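Local coordinates for putative phosphoribosyltransferase (Neisseria gonorrhoeae, PDB 5VOG), which probably transfers a phosphoribosyl group, as a presumed member of the type I phosphoribosyltransferases, and binds the alarmone ppGpp, at residues Gly48-Arg53 with Tyr164-Leu169; Pro62-Thr67 with Glu94-Lys99; Val83-Trp88 with Leu118-Lys123. All blocks are in the same frame, centred on the assembly; numbering follows the deposited sequence. Where two conformers were deposited one is given.

Interaction 1. Residues Gly48-Arg53 with Tyr164-Leu169; sequences GFIPAR and YPWDAL. With G4P (guanosine-5',3'-tetraphosphate), chain D.
The 2.9 Å backbone bond from Ala52 N to Gly48 O closes the helical turn that sets Ile50 and Pro51 against the indole of Trp166. Ile50 does most of the touching. Its CB lies over one face of the six-membered ring, 4.2 Å from the centroid and 24° off the normal, a CH-pi contact displaced toward the rim. Its CD1 reaches Trp166 CE3 at 3.5 Å, while Pro51 CD comes up obliquely to Trp166 CH2 at 4.1 Å.

The other indole face belongs to the chain just before it: Tyr164 CB stands 3.4 Å above the ring plane, so the ring is sandwiched. Trp166 reaches this slot with CG lodged between the backbone N and the carbonyl carbon (chi1 48°). The Tyr164 ring itself turns to the nucleotide, its edge meeting the guanine amino group, with Tyr164 CD2 3.6 Å from N2 of ppGpp, and its hydroxyl is hydrogen-bonded to His135.

In the dimer, Arg53 NH2 and Asp167 OD1 form reciprocal salt bridges with Asp167 and Arg53 of the second subunit. Between the two segments every contact is apolar and buried, which implies that shape and dispersion join helix 49-59 to the 3-10 turn beside the guanine pocket.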
# COMPACT_ATOMS: atom_id res chain seq x y z
N GLY A 48 4.48 -1.57 -5.04
CA GLY A 48 4.12 -2.83 -4.41
C GLY A 48 3.00 -2.76 -3.39
O GLY A 48 2.53 -3.81 -2.93
N PHE A 49 2.56 -1.55 -3.00
CA PHE A 49 1.59 -1.43 -1.92
C PHE A 49 0.25 -2.07 -2.28
O PHE A 49 -0.33 -2.81 -1.48
CB PHE A 49 1.39 0.05 -1.56
CG PHE A 49 2.51 0.65 -0.74
CD1 PHE A 49 3.35 -0.15 0.02
CD2 PHE A 49 2.74 2.00 -0.74
CE1 PHE A 49 4.39 0.42 0.77
CE2 PHE A 49 3.76 2.57 0.01
CZ PHE A 49 4.57 1.79 0.78
N ILE A 50 -0.28 -1.78 -3.46
CA ILE A 50 -1.60 -2.31 -3.80
C ILE A 50 -1.50 -3.82 -4.04
O ILE A 50 -2.30 -4.57 -3.46
CB ILE A 50 -2.23 -1.54 -4.97
CG1 ILE A 50 -2.46 -0.08 -4.55
CG2 ILE A 50 -3.55 -2.20 -5.37
CD1 ILE A 50 -3.12 0.79 -5.59
N PRO A 51 -0.55 -4.32 -4.84
CA PRO A 51 -0.38 -5.79 -4.92
C PRO A 51 -0.23 -6.48 -3.57
O PRO A 51 -0.82 -7.55 -3.36
CB PRO A 51 0.87 -5.94 -5.78
CG PRO A 51 0.83 -4.76 -6.68
CD PRO A 51 0.36 -3.63 -5.77
N ALA A 52 0.52 -5.88 -2.63
CA ALA A 52 0.72 -6.52 -1.33
C ALA A 52 -0.58 -6.58 -0.53
O ALA A 52 -0.89 -7.61 0.09
CB ALA A 52 1.80 -5.80 -0.52
N ARG A 53 -1.36 -5.49 -0.51
CA ARG A 53 -2.60 -5.54 0.26
C ARG A 53 -3.63 -6.46 -0.40
O ARG A 53 -4.37 -7.16 0.31
CB ARG A 53 -3.17 -4.14 0.47
CG ARG A 53 -4.47 -4.13 1.30
CD ARG A 53 -4.28 -4.76 2.67
NE ARG A 53 -5.51 -4.86 3.46
CZ ARG A 53 -6.43 -5.81 3.31
NH1 ARG A 53 -6.28 -6.77 2.39
NH2 ARG A 53 -7.50 -5.82 4.10
N TYR A 164 -1.48 1.02 -15.24
CA TYR A 164 -2.13 0.57 -14.02
C TYR A 164 -3.33 1.44 -13.69
O TYR A 164 -3.30 2.65 -13.91
CB TYR A 164 -1.14 0.58 -12.85
CG TYR A 164 -0.11 -0.52 -13.02
CD1 TYR A 164 -0.46 -1.84 -12.79
CD2 TYR A 164 1.17 -0.24 -13.48
CE1 TYR A 164 0.46 -2.86 -12.97
CE2 TYR A 164 2.10 -1.25 -13.67
CZ TYR A 164 1.73 -2.56 -13.42
OH TYR A 164 2.63 -3.59 -13.62
N PRO A 165 -4.38 0.84 -13.13
CA PRO A 165 -5.57 1.63 -12.79
C PRO A 165 -5.29 2.67 -11.72
O PRO A 165 -5.98 3.70 -11.66
CB PRO A 165 -6.57 0.57 -12.32
CG PRO A 165 -5.71 -0.57 -11.82
CD PRO A 165 -4.50 -0.57 -12.72
N TRP A 166 -4.30 2.44 -10.86
CA TRP A 166 -3.96 3.40 -9.82
C TRP A 166 -3.16 4.58 -10.34
O TRP A 166 -2.75 5.43 -9.55
CB TRP A 166 -3.21 2.69 -8.69
CG TRP A 166 -2.07 1.77 -9.08
CD1 TRP A 166 -0.80 2.14 -9.45
CD2 TRP A 166 -2.07 0.33 -9.06
NE1 TRP A 166 -0.03 1.03 -9.67
CE2 TRP A 166 -0.78 -0.10 -9.44
CE3 TRP A 166 -3.04 -0.63 -8.77
CZ2 TRP A 166 -0.43 -1.44 -9.52
CZ3 TRP A 166 -2.70 -1.97 -8.85
CH2 TRP A 166 -1.41 -2.37 -9.24
N ASP A 167 -2.95 4.66 -11.66
CA ASP A 167 -2.43 5.85 -12.32
C ASP A 167 -3.47 6.54 -13.20
O ASP A 167 -3.14 7.47 -13.93
CB ASP A 167 -1.21 5.51 -13.17
CG ASP A 167 0.01 5.15 -12.34
OD1 ASP A 167 0.24 5.81 -11.30
OD2 ASP A 167 0.73 4.21 -12.74
N ALA A 168 -4.73 6.10 -13.14
CA ALA A 168 -5.77 6.61 -14.03
C ALA A 168 -6.41 7.86 -13.43
O ALA A 168 -7.15 7.78 -12.45
CB ALA A 168 -6.83 5.54 -14.27
N LEU A 169 -6.16 9.02 -14.04
CA LEU A 169 -6.91 10.21 -13.67
C LEU A 169 -8.40 10.03 -13.96
O LEU A 169 -9.24 10.54 -13.22
CB LEU A 169 -6.36 11.44 -14.41
CG LEU A 169 -4.94 11.85 -14.03
CD1 LEU A 169 -4.50 13.03 -14.89
CD2 LEU A 169 -4.84 12.20 -12.55
PB G4P D . 12.16 -4.00 -11.10
O1B G4P D . 13.42 -4.08 -10.40
O2B G4P D . 12.12 -4.71 -12.47
O3B G4P D . 10.99 -4.52 -10.21
O3A G4P D . 11.74 -2.48 -11.33
PA G4P D . 12.49 -1.29 -12.06
O1A G4P D . 13.62 -0.79 -11.25
O2A G4P D . 12.86 -1.71 -13.46
O5' G4P D . 11.29 -0.22 -12.19
C5' G4P D . 11.51 1.20 -12.27
C4' G4P D . 10.17 1.87 -12.39
O4' G4P D . 9.60 1.61 -13.68
C3' G4P D . 9.13 1.42 -11.36
O3' G4P D . 8.69 2.57 -10.61
C2' G4P D . 7.98 0.83 -12.18
O2' G4P D . 6.69 1.11 -11.65
C1' G4P D . 8.20 1.49 -13.54
N9 G4P D . 7.71 0.67 -14.64
C8 G4P D . 8.40 -0.28 -15.33
N7 G4P D . 7.68 -0.87 -16.27
C5 G4P D . 6.44 -0.25 -16.18
C6 G4P D . 5.24 -0.44 -16.94
O6 G4P D . 5.06 -1.23 -17.87
N1 G4P D . 4.23 0.41 -16.53
C2 G4P D . 4.33 1.32 -15.52
N2 G4P D . 3.26 2.08 -15.27
N3 G4P D . 5.44 1.51 -14.80
C4 G4P D . 6.45 0.70 -15.18
PC G4P D . 9.48 3.12 -9.36
O1C G4P D . 10.62 3.99 -9.79
O2C G4P D . 9.88 1.90 -8.57
O3C G4P D . 8.39 3.94 -8.53
PD G4P D . 7.08 3.53 -7.72
O1D G4P D . 7.16 2.06 -7.51
O2D G4P D . 7.14 4.34 -6.41
O3D G4P D . 5.93 3.99 -8.58

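Interaction 2. Residues Pro62-Thr67 with Glu94-Lys99; sequences PIYAVT and EVLRGK
Tyr64, on strand 63-75 of the phosphoribosyltransferase core sheet, meets Val95 and Leu96 of a 3-10 turn that runs directly into a type II beta turn. This compact pair of turns lies between strands 78-85 and 101-105. The strand of Tyr64 pairs with strand 40-45, its backbone hydrogen-bonded to Met41 and Ala43, and Ala40 of that strand touches both Tyr64 and Leu96.

Glu94 begins the 3-10 turn and pairs with Arg97 of its own segment: Arg97 NE forms a salt bridge to Glu94 OE2, which it meets from above the carboxylate plane, although the modelled separation of 2.5 Å is doubtfully short. Val95, which was modelled in two conformers, touches the end of the tyrosine. In the conformer described, its CG1 lies 3.5 Å from Tyr64 OH, a methyl-to-oxygen packing contact.

Leu96 supplies the main contact. Its CD1 stands almost exactly above the middle of the Tyr64 ring, 3.8 Å from the centroid and only 9° off the normal, which defines a CH-pi contact over the face. Leu96 CD2 is 3.9 Å from Tyr64 CE2, so both methyls of the fork meet the ring. Tyr64 presents that face with CG anti to its own carbonyl carbon (chi1 -68°). Val86 of the second subunit packs on Tyr64, which places the tyrosine close to the dimer interface.

Arg97 NH1 forms a further salt bridge to Asp125. Gly98 has a positive phi of 71°, as expected for the third position of a type II turn. Lys99 then closes this turn, its N bonded to Leu96 O at 3.1 Å.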
# COMPACT_ATOMS: atom_id res chain seq x y z
N PRO A 62 1.21 -10.18 7.80
CA PRO A 62 1.37 -8.72 7.86
C PRO A 62 2.27 -8.18 6.76
O PRO A 62 3.19 -8.85 6.29
CB PRO A 62 2.02 -8.50 9.24
CG PRO A 62 2.67 -9.82 9.57
CD PRO A 62 1.75 -10.86 8.99
N ILE A 63 2.01 -6.92 6.38
CA ILE A 63 2.76 -6.23 5.34
C ILE A 63 3.69 -5.22 6.00
O ILE A 63 3.24 -4.20 6.53
CB ILE A 63 1.85 -5.51 4.34
CG1 ILE A 63 0.82 -6.46 3.73
CG2 ILE A 63 2.69 -4.82 3.26
CD1 ILE A 63 -0.33 -5.69 3.09
N TYR A 64 4.99 -5.48 5.94
CA TYR A 64 6.00 -4.47 6.23
C TYR A 64 6.32 -3.72 4.94
O TYR A 64 5.98 -4.17 3.84
CB TYR A 64 7.25 -5.13 6.82
CG TYR A 64 7.01 -5.70 8.21
CD1 TYR A 64 7.36 -4.98 9.35
CD2 TYR A 64 6.39 -6.94 8.38
CE1 TYR A 64 7.12 -5.49 10.62
CE2 TYR A 64 6.15 -7.46 9.64
CZ TYR A 64 6.51 -6.73 10.76
OH TYR A 64 6.26 -7.25 12.01
N ALA A 65 6.98 -2.56 5.07
CA ALA A 65 7.17 -1.71 3.90
C ALA A 65 8.58 -1.14 3.83
O ALA A 65 9.16 -0.73 4.85
CB ALA A 65 6.17 -0.56 3.88
N VAL A 66 9.12 -1.10 2.62
CA VAL A 66 10.28 -0.29 2.27
C VAL A 66 9.87 0.49 1.03
O VAL A 66 8.93 0.12 0.33
CB VAL A 66 11.55 -1.14 1.99
CG1 VAL A 66 11.90 -2.01 3.20
CG2 VAL A 66 11.36 -2.00 0.74
N THR A 67 10.58 1.59 0.76
CA THR A 67 10.35 2.31 -0.49
C THR A 67 11.69 2.67 -1.10
O THR A 67 12.62 3.06 -0.40
CB THR A 67 9.48 3.58 -0.31
OG1 THR A 67 8.13 3.20 -0.03
CG2 THR A 67 9.48 4.44 -1.58
N GLU A 94 12.46 -7.68 15.77
CA GLU A 94 12.89 -8.98 16.27
C GLU A 94 11.91 -10.09 15.91
O GLU A 94 12.32 -11.24 15.75
CB GLU A 94 13.10 -8.92 17.78
CG GLU A 94 14.15 -9.89 18.30
CD GLU A 94 15.55 -9.58 17.79
OE1 GLU A 94 15.84 -8.40 17.48
OE2 GLU A 94 16.36 -10.52 17.70
N VAL A 95 10.62 -9.77 15.76
CA VAL A 95 9.62 -10.79 15.45
C VAL A 95 9.87 -11.42 14.08
O VAL A 95 9.37 -12.52 13.81
CB VAL A 95 8.20 -10.19 15.55
CG1 VAL A 95 7.92 -9.24 14.39
CG2 VAL A 95 7.15 -11.28 15.63
N LEU A 96 10.64 -10.76 13.22
CA LEU A 96 10.95 -11.31 11.90
C LEU A 96 12.26 -12.09 11.86
O LEU A 96 12.57 -12.68 10.82
CB LEU A 96 11.00 -10.19 10.86
CG LEU A 96 9.68 -9.46 10.59
CD1 LEU A 96 9.89 -8.42 9.50
CD2 LEU A 96 8.59 -10.45 10.21
N ARG A 97 13.02 -12.12 12.95
CA ARG A 97 14.30 -12.82 12.93
C ARG A 97 14.07 -14.31 12.70
O ARG A 97 13.25 -14.94 13.38
CB ARG A 97 15.07 -12.60 14.23
CG ARG A 97 16.40 -13.33 14.27
CD ARG A 97 17.15 -13.09 15.58
NE ARG A 97 17.49 -11.68 15.77
CZ ARG A 97 18.56 -11.09 15.25
NH1 ARG A 97 19.40 -11.78 14.49
NH2 ARG A 97 18.79 -9.81 15.49
N GLY A 98 14.79 -14.88 11.74
CA GLY A 98 14.64 -16.29 11.43
C GLY A 98 13.34 -16.67 10.76
O GLY A 98 13.04 -17.86 10.68
N LYS A 99 12.57 -15.70 10.29
CA LYS A 99 11.28 -15.96 9.65
C LYS A 99 11.41 -15.93 8.13
O LYS A 99 12.45 -15.56 7.57
CB LYS A 99 10.24 -14.94 10.11
CG LYS A 99 9.96 -14.97 11.60
CD LYS A 99 9.44 -16.33 12.03
CE LYS A 99 9.08 -16.37 13.50
NZ LYS A 99 8.52 -17.70 13.88

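Interaction 3. Residues Val83-Trp88 with Leu118-Lys123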
# COMPACT_ATOMS: atom_id res chain seq x y z
N VAL A 83 19.10 3.69 -8.15
CA VAL A 83 18.10 3.42 -7.14
C VAL A 83 18.68 3.69 -5.75
O VAL A 83 19.85 3.37 -5.48
CB VAL A 83 17.56 1.98 -7.27
CG1 VAL A 83 18.67 0.95 -7.08
CG2 VAL A 83 16.42 1.74 -6.29
N LYS A 84 17.86 4.29 -4.89
CA LYS A 84 18.23 4.57 -3.50
C LYS A 84 17.06 4.24 -2.59
O LYS A 84 15.90 4.19 -3.01
CB LYS A 84 18.61 6.04 -3.28
N LYS A 85 17.38 4.07 -1.31
CA LYS A 85 16.36 3.93 -0.28
C LYS A 85 15.67 5.26 -0.01
O LYS A 85 16.32 6.30 0.15
CB LYS A 85 16.97 3.42 1.02
CG LYS A 85 17.59 2.04 0.92
CD LYS A 85 18.32 1.72 2.23
CE LYS A 85 18.85 0.30 2.26
NZ LYS A 85 19.72 0.09 3.45
N VAL A 86 14.34 5.22 0.09
CA VAL A 86 13.55 6.32 0.61
C VAL A 86 13.09 6.04 2.03
O VAL A 86 13.12 6.93 2.89
CB VAL A 86 12.34 6.58 -0.33
CG1 VAL A 86 11.45 7.71 0.22
CG2 VAL A 86 12.82 6.89 -1.74
N GLN A 87 12.65 4.81 2.28
CA GLN A 87 12.31 4.31 3.61
C GLN A 87 12.77 2.87 3.70
O GLN A 87 12.61 2.10 2.75
CB GLN A 87 10.81 4.39 3.88
CG GLN A 87 10.45 3.87 5.28
CD GLN A 87 8.98 3.95 5.60
OE1 GLN A 87 8.19 4.54 4.84
NE2 GLN A 87 8.59 3.39 6.75
N TRP A 88 13.34 2.49 4.84
CA TRP A 88 13.82 1.12 4.99
C TRP A 88 13.40 0.57 6.35
O TRP A 88 12.88 1.29 7.21
CB TRP A 88 15.34 1.04 4.82
CG TRP A 88 15.78 -0.32 4.37
CD1 TRP A 88 16.41 -1.27 5.11
CD2 TRP A 88 15.57 -0.89 3.08
NE1 TRP A 88 16.62 -2.40 4.35
CE2 TRP A 88 16.11 -2.19 3.10
CE3 TRP A 88 14.98 -0.42 1.90
CZ2 TRP A 88 16.09 -3.03 1.98
CZ3 TRP A 88 14.95 -1.26 0.79
CH2 TRP A 88 15.51 -2.55 0.84
N LEU A 118 16.75 -7.07 -2.81
CA LEU A 118 17.06 -8.42 -2.35
C LEU A 118 18.47 -8.49 -1.77
O LEU A 118 18.68 -9.14 -0.74
CB LEU A 118 16.90 -9.41 -3.51
CG LEU A 118 15.44 -9.57 -3.97
CD1 LEU A 118 15.33 -10.51 -5.18
CD2 LEU A 118 14.55 -10.04 -2.82
N LYS A 119 19.44 -7.83 -2.42
CA LYS A 119 20.79 -7.81 -1.86
C LYS A 119 20.80 -7.19 -0.47
O LYS A 119 21.49 -7.69 0.43
CB LYS A 119 21.73 -7.05 -2.79
CG LYS A 119 22.21 -7.87 -3.98
CD LYS A 119 23.29 -7.14 -4.75
CE LYS A 119 23.88 -8.01 -5.85
NZ LYS A 119 24.97 -7.32 -6.58
N GLU A 120 20.04 -6.12 -0.27
CA GLU A 120 20.01 -5.49 1.05
C GLU A 120 19.34 -6.39 2.07
O GLU A 120 19.80 -6.48 3.22
CB GLU A 120 19.29 -4.14 0.97
CG GLU A 120 20.07 -3.08 0.22
CD GLU A 120 21.44 -2.83 0.84
OE1 GLU A 120 21.51 -2.65 2.07
OE2 GLU A 120 22.44 -2.81 0.09
N LEU A 121 18.24 -7.06 1.70
CA LEU A 121 17.53 -7.89 2.66
C LEU A 121 18.28 -9.18 2.99
O LEU A 121 18.06 -9.75 4.06
CB LEU A 121 16.12 -8.20 2.14
CG LEU A 121 15.20 -6.97 2.08
CD1 LEU A 121 13.93 -7.27 1.30
CD2 LEU A 121 14.86 -6.49 3.48
N LEU A 122 19.17 -9.64 2.11
CA LEU A 122 19.97 -10.81 2.43
C LEU A 122 21.03 -10.52 3.49
O LEU A 122 21.64 -11.47 4.00
CB LEU A 122 20.64 -11.36 1.17
CG LEU A 122 19.69 -12.10 0.22
CD1 LEU A 122 20.41 -12.52 -1.05
CD2 LEU A 122 19.06 -13.30 0.90
N LYS A 123 21.26 -9.25 3.82
CA LYS A 123 22.13 -8.90 4.94
C LYS A 123 21.49 -9.19 6.29
O LYS A 123 22.18 -9.16 7.31
CB LYS A 123 22.50 -7.42 4.87
CG LYS A 123 23.30 -7.05 3.65
CD LYS A 123 23.53 -5.55 3.61
CE LYS A 123 24.48 -5.17 2.51
NZ LYS A 123 24.56 -3.70 2.41
O HOH W 1 18.49 -4.65 5.00
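The long hairpin of strands 63-75 and 78-85, which extends from the core sheet as in type I phosphoribosyltransferases, meets helix 112-121 here through Lys85 and Trp88. Between those two residues the strand turns a corner, and Val86 and Gln87 both face Thr67 in a classic beta bulge.

Trp88 makes the apolar part of the contact. Its CZ2 lies 3.5 Å from Glu120 CB and 4.0 Å from Leu121 CD2, both reached obliquely; the first distance identifies the aliphatic base of the glutamate as the part that packs against the indole. The Trp88 side chain crosses that of Glu120 at about a right angle, with indole and carboxylate planes 73° apart. CG of the tryptophan is anti to its backbone N (chi1 -154°), which swings the indole out toward the helix. A water at the ring edge, in its plane, accepts from Trp88 NE1 at 3.0 Å and donates to Glu120 O at 2.9 Å; it satisfies the indole N-H and adds a second donor to Glu120 O, which also accepts from Lys123 N.

A salt-bridge network of Lys85, Glu120 and Lys123 lies beside the indole. Lys85, extended beyond CG, lays its CE over the centre of one Trp88 face, 3.6 Å above the plane, and its NZ forms a long salt bridge of 3.6 Å to Glu120 OE1. The glutamate chain bends at chi2 (-58°), and Lys123 NZ is held between both carboxylate oxygens, 3.2 Å from Glu120 OE1, on their syn side but tilted out of the plane. One carboxylate thus serves two lysines, although Lys123 also touches a crystal neighbour.

Trp88 sits beside Asp90, a known magnesium-binding residue whose ion is not bound to this chain in the model; separately, a modelled magnesium ion lies about 4 Å from the nearest Trp88 side-chain atom. A hairpin base joined to helix 112-121 by tryptophan packing and a salt-bridge network is consistent with the type I phosphoribosyltransferase fold.

How the interactions relate
After strand 40-45 the chain enters helix 49-59, whose start waits over a hundred residues for its partner 164-169; interaction 1 therefore closes the largest loop, and the other two nest within it. Next comes 62-67, closed by 94-99 in interaction 2, but 83-88 falls inside that loop and finds 118-123 beyond it, so interactions 2 and 3 cross. Strands 63-75 and 78-85 join them directly: Thr67 O lies 2.8 Å from Val86 N, and Val66 CB packs on Trp88 CE3. Phe49 against Ala65 links interaction 1 to interaction 2. Together they tie the core sheet to helices 49-59 and 112-121, the turns at 94-99 and the 3-10 turn near the guanine pocket; all three touch the second subunit.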